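Local coordinates for probable secreted solute-binding lipoprotein (Streptomyces coelicolor, PDB 3I3V) that probably binds a solute outside the cell as the lipoprotein component of a transport system, as other bacterial extracellular solute-binding proteins do, at residues P127-R132 with G261-G266; A251-P256 with T336-V341; P164-G169 with A243-M248. One frame throughout, in Å; residues are numbered along the deposited sequence.

Contact 1 of 3, residues P127-R132 with G261-G266; sequences PVAYNR and GHTEVG
Strands 128-131 and 263-266 run antiparallel, with 149° between their N-to-C directions; Val128-Gly266 and Tyr130-Glu264 are hydrogen-bonded pairs, each joined by two nearly straight N-H...O bonds, and Ala129-Val265 and Asn131-Thr263 are non-hydrogen-bonded pairs. The shortest bond runs from Tyr130 N to Glu264 O at 2.6 Å, and past the strand end Arg132 N bonds to His262 O at 3.0 Å, which carries the pairing to the first residue of helix 132-138.

Tyr130 has CG anti to its carbonyl carbon (chi1 -60°). This lays the ring edge along Glu264 O and Gly266 N, with CE2 4.1 Å from Gly266 N. Its OH bonds to Gly267 O. On the other face, Ala129 CB meets Thr263 CG2 at 3.9 Å. Arg132 bends at chi2 (-71°) and crosses Glu264 obliquely. Its NE forms a salt bridge with Glu264 OE2 at 3.3 Å, reaching the oxygen from above the carboxylate plane, while NH1 bonds to Asp141 O. An alanine here would lack both nitrogens, and would probably leave the Glu264 carboxylate less fixed and the loop at Asp141 less tied to the strand pair.

The pair belongs to a mixed sheet of one lobe, consistent with the two-lobed alpha/beta fold of solute-binding proteins. Strand 242-246 pairs with the other edge of 128-131. Helix 339-345 packs on Pro127, Thr263 and Val265, through Ala344, Leu340 and Ala343.

Contact 2 of 3, residues A251-P256 with T336-V341; sequences ALAKVP and TGFPLV
Apolar contacts between side chains join the two segments, and no hydrogen bond crosses between them. Leu340 does most of the touching. Its CG is anti to the carbonyl carbon (chi1 -56°) and chi2 is extended (179°), so CD1 reaches across to Val255. The two side chains cross at about a right angle, with Leu340 CD1 3.7 Å from Val255 CB and equally close to Val255 CG2. Nearer the backbone, Leu252 CB and Leu340 CB meet at 4.0 Å. A second group centres on the methyl of Ala253. Val341 CG2, anti to its carbonyl carbon, comes to 3.5 Å from Ala253 CB. The Phe338 ring approaches the same methyl obliquely, Phe338 CD2 to Ala253 CB at 4.2 Å.

The motif on one side is a type I beta turn from Leu252 to Val255, closed by Val255 N bonding to Leu252 O at 3.2 Å. Leu252 and Val255 both have CB directed toward segment 336-341, where Leu340 meets them.

Contacts of apolar groups with polar backbone are few. Leu340 CD1 lies 3.5 Å from Leu252 O, beside the carbonyl that accepts the turn bond. Around the contact, Ala260 of helix 257-261 touches both Val255 and Leu340, and Asn238 of helix 230-238 touches Val255.

Contact 3 of 3, residues P164-G169 with A243-M248; sequences PVTVGG and AVQSAM
Pro164 opens the pairing with its carbonyl. Pro164 O accepts a bond from Val244 N at 2.9 Å, and a weak one from Ala243 N at 3.3 Å. Its CB is directed away from segment 243-248, and the ring packs on Ala154, Leu157 and Arg158 of helix 147-159.

Val165 pairs with Val244 in parallel, within the same mixed sheet that holds strand 122-131. Both have CG1 anti to the backbone N, and the two side chains cross obliquely on one face of the sheet. Val165 CG2 reaches Val244 CB at 3.8 Å. Val165 CA also makes a C-H...O contact with Val244 O.

Thr166 N gives a nearly straight bond to the same Val244 O, 3.0 Å long and in the carbonyl plane. Its CG2 sits in the crowded position between backbone N and carbonyl carbon. From there Thr166 CG2 lies 3.4 Å from Val244 O and beside Gln245 CB. Both side chains point the same way, and both touch Met233 of helix 230-238. Beyond this the strands part. Thr166 O accepts a bond from a water at 2.7 Å, and this water accepts one from Ser246 N at 2.8 Å.

The register is thus set by main-chain atoms and one water, largely without regard to side-chain polarity, which lets apolar valines fill one face.

In the fold
All three contacts are largely buried and lie on the same side of the chain's centre. Contacts 1 and 3 belong to one mixed sheet. Strands 122-131 and 242-246 are neighbours in it, so the two contacts lie side by side: 263-266 pairs antiparallel with 122-131, and 163-166 pairs parallel with 242-246. Ala129 N and Asn131 N probably bond to Gln245 O and Ala243 O, joining the two. Backbone hydrogen bonds dominate both contacts, whereas contact 2 is apolar. Contact 2 joins a turn to helix 339-345 beside that sheet. Leu252 packs on Pro127, and Leu340 on Thr263. Contact 1 alone has a salt bridge, at partly exposed residues.

Contact 1 of 3, residues P127-R132 with G261-G266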
loop_
_atom_site.group_PDB
_atom_site.type_symbol
_atom_site.label_atom_id
_atom_site.label_comp_id
_atom_site.label_asym_id
_atom_site.label_seq_id
_atom_site.Cartn_x
_atom_site.Cartn_y
_atom_site.Cartn_z
ATOM N N PRO C 127 -44.473 37.005 -12.389
ATOM C CA PRO C 127 -44.042 38.324 -11.909
ATOM C C PRO C 127 -44.758 39.545 -12.505
ATOM O O PRO C 127 -45.725 39.424 -13.260
ATOM C CB PRO C 127 -42.563 38.324 -12.254
ATOM C CG PRO C 127 -42.591 37.672 -13.630
ATOM C CD PRO C 127 -43.574 36.516 -13.452
ATOM N N VAL C 128 -44.247 40.722 -12.154
ATOM C CA VAL C 128 -44.776 41.987 -12.642
ATOM C C VAL C 128 -43.769 42.606 -13.611
ATOM O O VAL C 128 -42.606 42.815 -13.262
ATOM C CB VAL C 128 -45.017 42.987 -11.484
ATOM C CG1 VAL C 128 -45.683 44.236 -12.018
ATOM C CG2 VAL C 128 -45.878 42.350 -10.407
ATOM N N ALA C 129 -44.221 42.888 -14.829
ATOM C CA ALA C 129 -43.381 43.485 -15.858
ATOM C C ALA C 129 -43.639 44.993 -15.931
ATOM O O ALA C 129 -44.793 45.431 -15.944
ATOM C CB ALA C 129 -43.675 42.833 -17.207
ATOM N N TYR C 130 -42.555 45.771 -15.975
ATOM C CA TYR C 130 -42.611 47.234 -16.036
ATOM C C TYR C 130 -41.934 47.751 -17.308
ATOM O O TYR C 130 -40.749 47.508 -17.537
ATOM C CB TYR C 130 -41.899 47.841 -14.820
ATOM C CG TYR C 130 -42.487 47.446 -13.478
ATOM C CD1 TYR C 130 -43.418 48.256 -12.837
ATOM C CD2 TYR C 130 -42.108 46.258 -12.850
ATOM C CE1 TYR C 130 -43.957 47.901 -11.605
ATOM C CE2 TYR C 130 -42.642 45.895 -11.619
ATOM C CZ TYR C 130 -43.566 46.722 -11.002
ATOM O OH TYR C 130 -44.092 46.377 -9.781
ATOM N N ASN C 131 -42.691 48.465 -18.131
ATOM C CA ASN C 131 -42.159 49.017 -19.371
ATOM C C ASN C 131 -41.382 50.305 -19.044
ATOM O O ASN C 131 -41.970 51.321 -18.683
ATOM C CB ASN C 131 -43.322 49.282 -20.344
ATOM C CG ASN C 131 -42.863 49.868 -21.672
ATOM O OD1 ASN C 131 -43.549 49.739 -22.688
ATOM N ND2 ASN C 131 -41.712 50.532 -21.667
ATOM N N ARG C 132 -40.057 50.248 -19.156
ATOM C CA ARG C 132 -39.197 51.395 -18.852
ATOM C C ARG C 132 -39.367 52.575 -19.794
ATOM O O ARG C 132 -39.421 53.723 -19.361
ATOM C CB ARG C 132 -37.734 50.966 -18.851
ATOM C CG ARG C 132 -37.227 50.512 -17.507
ATOM C CD ARG C 132 -37.096 51.687 -16.569
ATOM N NE ARG C 132 -36.485 51.298 -15.305
ATOM C CZ ARG C 132 -36.229 52.144 -14.320
ATOM N NH1 ARG C 132 -36.534 53.427 -14.460
ATOM N NH2 ARG C 132 -35.669 51.713 -13.198
ATOM N N GLY C 261 -37.456 44.493 -25.175
ATOM C CA GLY C 261 -36.117 45.049 -25.063
ATOM C C GLY C 261 -35.964 46.008 -23.896
ATOM O O GLY C 261 -34.970 45.953 -23.163
ATOM N N HIS C 262 -36.945 46.889 -23.723
ATOM C CA HIS C 262 -36.921 47.856 -22.632
ATOM C C HIS C 262 -37.982 47.582 -21.562
ATOM O O HIS C 262 -38.645 48.500 -21.079
ATOM C CB HIS C 262 -37.061 49.294 -23.172
ATOM C CG HIS C 262 -38.221 49.501 -24.103
ATOM N ND1 HIS C 262 -38.055 49.768 -25.444
ATOM C CD2 HIS C 262 -39.555 49.542 -23.876
ATOM C CE1 HIS C 262 -39.236 49.971 -26.003
ATOM N NE2 HIS C 262 -40.164 49.842 -25.073
ATOM N N THR C 263 -38.137 46.308 -21.204
ATOM C CA THR C 263 -39.083 45.900 -20.171
ATOM C C THR C 263 -38.302 45.239 -19.038
ATOM O O THR C 263 -37.334 44.516 -19.265
ATOM C CB THR C 263 -40.166 44.913 -20.725
ATOM O OG1 THR C 263 -41.100 45.632 -21.537
ATOM C CG2 THR C 263 -40.941 44.248 -19.586
ATOM N N GLU C 264 -38.718 45.508 -17.810
ATOM C CA GLU C 264 -38.068 44.946 -16.639
ATOM C C GLU C 264 -39.079 44.234 -15.749
ATOM O O GLU C 264 -40.203 44.700 -15.590
ATOM C CB GLU C 264 -37.381 46.052 -15.847
ATOM C CG GLU C 264 -36.072 46.522 -16.449
ATOM C CD GLU C 264 -35.454 47.658 -15.662
ATOM O OE1 GLU C 264 -35.515 47.625 -14.412
ATOM O OE2 GLU C 264 -34.899 48.580 -16.294
ATOM N N VAL C 265 -38.678 43.112 -15.161
ATOM C CA VAL C 265 -39.577 42.365 -14.292
ATOM C C VAL C 265 -39.228 42.525 -12.823
ATOM O O VAL C 265 -38.053 42.611 -12.452
ATOM C CB VAL C 265 -39.587 40.855 -14.632
ATOM C CG1 VAL C 265 -40.131 40.637 -16.030
ATOM C CG2 VAL C 265 -38.193 40.282 -14.504
ATOM N N GLY C 266 -40.269 42.569 -11.998
ATOM C CA GLY C 266 -40.103 42.699 -10.564
ATOM C C GLY C 266 -41.305 42.078 -9.868
ATOM O O GLY C 266 -41.931 41.159 -10.399
#

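Contact 2 of 3, residues A251-P256 with T336-V341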
loop_
_atom_site.group_PDB
_atom_site.type_symbol
_atom_site.label_atom_id
_atom_site.label_comp_id
_atom_site.label_asym_id
_atom_site.label_seq_id
_atom_site.Cartn_x
_atom_site.Cartn_y
_atom_site.Cartn_z
ATOM N N ALA C 251 -46.755 34.114 -20.632
ATOM C CA ALA C 251 -47.409 35.163 -21.407
ATOM C C ALA C 251 -46.358 36.223 -21.735
ATOM O O ALA C 251 -46.359 36.792 -22.827
ATOM C CB ALA C 251 -48.555 35.774 -20.620
ATOM N N LEU C 252 -45.460 36.472 -20.784
ATOM C CA LEU C 252 -44.383 37.445 -20.956
ATOM C C LEU C 252 -43.442 37.009 -22.075
ATOM O O LEU C 252 -42.760 37.834 -22.695
ATOM C CB LEU C 252 -43.589 37.586 -19.655
ATOM C CG LEU C 252 -43.980 38.676 -18.654
ATOM C CD1 LEU C 252 -45.288 39.318 -19.046
ATOM C CD2 LEU C 252 -44.052 38.067 -17.271
ATOM N N ALA C 253 -43.409 35.705 -22.334
ATOM C CA ALA C 253 -42.548 35.177 -23.377
ATOM C C ALA C 253 -43.044 35.593 -24.752
ATOM O O ALA C 253 -42.293 35.552 -25.718
ATOM C CB ALA C 253 -42.488 33.668 -23.289
ATOM N N LYS C 254 -44.305 35.999 -24.841
ATOM C CA LYS C 254 -44.885 36.402 -26.119
ATOM C C LYS C 254 -44.908 37.912 -26.319
ATOM O O LYS C 254 -45.542 38.402 -27.254
ATOM C CB LYS C 254 -46.316 35.858 -26.261
ATOM C CG LYS C 254 -46.460 34.322 -26.170
ATOM C CD LYS C 254 -47.927 33.914 -26.338
ATOM C CE LYS C 254 -48.230 32.502 -25.824
ATOM N NZ LYS C 254 -47.666 31.423 -26.676
ATOM N N VAL C 255 -44.227 38.645 -25.440
ATOM C CA VAL C 255 -44.158 40.104 -25.537
ATOM C C VAL C 255 -43.239 40.467 -26.703
ATOM O O VAL C 255 -42.081 40.051 -26.739
ATOM C CB VAL C 255 -43.586 40.738 -24.229
ATOM C CG1 VAL C 255 -43.355 42.225 -24.422
ATOM C CG2 VAL C 255 -44.550 40.524 -23.070
ATOM N N PRO C 256 -43.751 41.237 -27.679
ATOM C CA PRO C 256 -42.967 41.652 -28.845
ATOM C C PRO C 256 -41.568 42.104 -28.455
ATOM O O PRO C 256 -41.400 43.032 -27.668
ATOM C CB PRO C 256 -43.809 42.772 -29.428
ATOM C CG PRO C 256 -45.191 42.259 -29.196
ATOM C CD PRO C 256 -45.123 41.765 -27.768
ATOM N N THR C 336 -32.831 32.225 -21.549
ATOM C CA THR C 336 -32.189 33.326 -22.257
ATOM C C THR C 336 -32.883 33.746 -23.556
ATOM O O THR C 336 -33.009 34.938 -23.833
ATOM C CB THR C 336 -30.726 32.952 -22.566
ATOM O OG1 THR C 336 -29.923 33.193 -21.407
ATOM C CG2 THR C 336 -30.194 33.748 -23.733
ATOM N N GLY C 337 -33.322 32.770 -24.347
ATOM C CA GLY C 337 -33.978 33.062 -25.614
ATOM C C GLY C 337 -35.357 33.688 -25.488
ATOM O O GLY C 337 -35.980 34.053 -26.489
ATOM N N PHE C 338 -35.849 33.773 -24.257
ATOM C CA PHE C 338 -37.139 34.389 -23.967
ATOM C C PHE C 338 -36.793 35.350 -22.835
ATOM O O PHE C 338 -37.090 35.077 -21.674
ATOM C CB PHE C 338 -38.148 33.346 -23.473
ATOM C CG PHE C 338 -38.181 32.092 -24.301
ATOM C CD1 PHE C 338 -37.185 31.126 -24.165
ATOM C CD2 PHE C 338 -39.212 31.872 -25.212
ATOM C CE1 PHE C 338 -37.215 29.962 -24.923
ATOM C CE2 PHE C 338 -39.255 30.713 -25.974
ATOM C CZ PHE C 338 -38.253 29.749 -25.829
ATOM N N PRO C 339 -36.151 36.488 -23.170
ATOM C CA PRO C 339 -35.695 37.562 -22.281
ATOM C C PRO C 339 -36.446 37.819 -20.979
ATOM O O PRO C 339 -35.855 37.763 -19.906
ATOM C CB PRO C 339 -35.698 38.782 -23.198
ATOM C CG PRO C 339 -35.249 38.193 -24.486
ATOM C CD PRO C 339 -36.116 36.948 -24.570
ATOM N N LEU C 340 -37.736 38.112 -21.062
ATOM C CA LEU C 340 -38.503 38.395 -19.851
ATOM C C LEU C 340 -38.649 37.160 -18.970
ATOM O O LEU C 340 -38.729 37.271 -17.748
ATOM C CB LEU C 340 -39.878 38.966 -20.211
ATOM C CG LEU C 340 -39.803 40.210 -21.099
ATOM C CD1 LEU C 340 -41.197 40.681 -21.416
ATOM C CD2 LEU C 340 -38.998 41.310 -20.401
ATOM N N VAL C 341 -38.687 35.987 -19.593
ATOM C CA VAL C 341 -38.791 34.742 -18.839
ATOM C C VAL C 341 -37.483 34.525 -18.095
ATOM O O VAL C 341 -37.482 34.194 -16.908
ATOM C CB VAL C 341 -39.059 33.538 -19.766
ATOM C CG1 VAL C 341 -39.030 32.242 -18.965
ATOM C CG2 VAL C 341 -40.413 33.702 -20.439
#

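Contact 3 of 3, residues P164-G169 with A243-M248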
loop_
_atom_site.group_PDB
_atom_site.type_symbol
_atom_site.label_atom_id
_atom_site.label_comp_id
_atom_site.label_asym_id
_atom_site.label_seq_id
_atom_site.Cartn_x
_atom_site.Cartn_y
_atom_site.Cartn_z
ATOM N N PRO C 164 -51.744 52.834 -16.593
ATOM C CA PRO C 164 -50.798 52.268 -15.625
ATOM C C PRO C 164 -50.765 50.737 -15.634
ATOM O O PRO C 164 -50.059 50.146 -16.461
ATOM C CB PRO C 164 -51.271 52.858 -14.296
ATOM C CG PRO C 164 -52.741 52.970 -14.495
ATOM C CD PRO C 164 -52.847 53.522 -15.900
ATOM N N VAL C 165 -51.498 50.090 -14.728
ATOM C CA VAL C 165 -51.509 48.624 -14.698
ATOM C C VAL C 165 -52.693 48.077 -15.493
ATOM O O VAL C 165 -53.843 48.439 -15.251
ATOM C CB VAL C 165 -51.597 48.038 -13.249
ATOM C CG1 VAL C 165 -51.501 46.527 -13.300
ATOM C CG2 VAL C 165 -50.475 48.570 -12.381
ATOM N N THR C 166 -52.410 47.211 -16.455
ATOM C CA THR C 166 -53.483 46.623 -17.237
ATOM C C THR C 166 -53.714 45.194 -16.738
ATOM O O THR C 166 -52.770 44.461 -16.441
ATOM C CB THR C 166 -53.139 46.605 -18.738
ATOM O OG1 THR C 166 -54.230 46.041 -19.477
ATOM C CG2 THR C 166 -51.875 45.795 -18.987
ATOM N N VAL C 167 -54.978 44.809 -16.621
ATOM C CA VAL C 167 -55.316 43.476 -16.150
ATOM C C VAL C 167 -56.763 43.154 -16.506
ATOM O O VAL C 167 -57.612 44.046 -16.556
ATOM C CB VAL C 167 -55.113 43.367 -14.614
ATOM C CG1 VAL C 167 -56.048 44.328 -13.889
ATOM C CG2 VAL C 167 -55.339 41.931 -14.153
ATOM N N GLY C 168 -57.037 41.879 -16.773
ATOM C CA GLY C 168 -58.390 41.470 -17.118
ATOM C C GLY C 168 -59.229 41.272 -15.872
ATOM O O GLY C 168 -59.275 40.180 -15.307
ATOM N N GLY C 169 -59.891 42.334 -15.439
ATOM C CA GLY C 169 -60.708 42.242 -14.249
ATOM C C GLY C 169 -61.913 41.330 -14.359
ATOM O O GLY C 169 -62.535 41.020 -13.345
ATOM N N ALA C 243 -48.278 50.583 -19.212
ATOM C CA ALA C 243 -46.889 50.325 -18.852
ATOM C C ALA C 243 -46.604 49.197 -17.863
ATOM O O ALA C 243 -45.460 48.760 -17.743
ATOM C CB ALA C 243 -46.269 51.612 -18.334
ATOM N N VAL C 244 -47.613 48.726 -17.139
ATOM C CA VAL C 244 -47.364 47.657 -16.175
ATOM C C VAL C 244 -48.308 46.487 -16.374
ATOM O O VAL C 244 -49.483 46.664 -16.701
ATOM C CB VAL C 244 -47.502 48.146 -14.726
ATOM C CG1 VAL C 244 -47.077 47.032 -13.762
ATOM C CG2 VAL C 244 -46.649 49.386 -14.509
ATOM N N GLN C 245 -47.794 45.284 -16.157
ATOM C CA GLN C 245 -48.610 44.100 -16.328
ATOM C C GLN C 245 -48.112 42.928 -15.520
ATOM O O GLN C 245 -46.946 42.556 -15.627
ATOM C CB GLN C 245 -48.620 43.686 -17.797
ATOM C CG GLN C 245 -49.371 42.408 -18.060
ATOM C CD GLN C 245 -49.121 41.866 -19.455
ATOM O OE1 GLN C 245 -50.004 41.261 -20.063
ATOM N NE2 GLN C 245 -47.916 42.077 -19.963
ATOM N N SER C 246 -48.991 42.350 -14.708
ATOM C CA SER C 246 -48.632 41.169 -13.940
ATOM C C SER C 246 -49.081 39.988 -14.802
ATOM O O SER C 246 -50.226 39.946 -15.250
ATOM C CB SER C 246 -49.382 41.140 -12.618
ATOM O OG SER C 246 -49.141 39.913 -11.960
ATOM N N ALA C 247 -48.208 39.023 -15.048
ATOM C CA ALA C 247 -48.634 37.912 -15.879
ATOM C C ALA C 247 -47.686 36.724 -15.835
ATOM O O ALA C 247 -46.506 36.887 -15.551
ATOM C CB ALA C 247 -48.795 38.394 -17.309
HETATM N N MSE C 248 -48.208 35.531 -16.115
HETATM C CA MSE C 248 -47.392 34.321 -16.130
HETATM C C MSE C 248 -46.195 34.565 -17.047
HETATM O O MSE C 248 -46.324 35.237 -18.069
HETATM C CB MSE C 248 -48.192 33.146 -16.686
HETATM C CG MSE C 248 -49.371 32.684 -15.839
HETATM SE SE MSE C 248 -50.344 31.242 -16.736
HETATM C CE MSE C 248 -49.129 29.813 -16.246
HETATM O O HOH W 1 -51.768 42.826 -14.602
#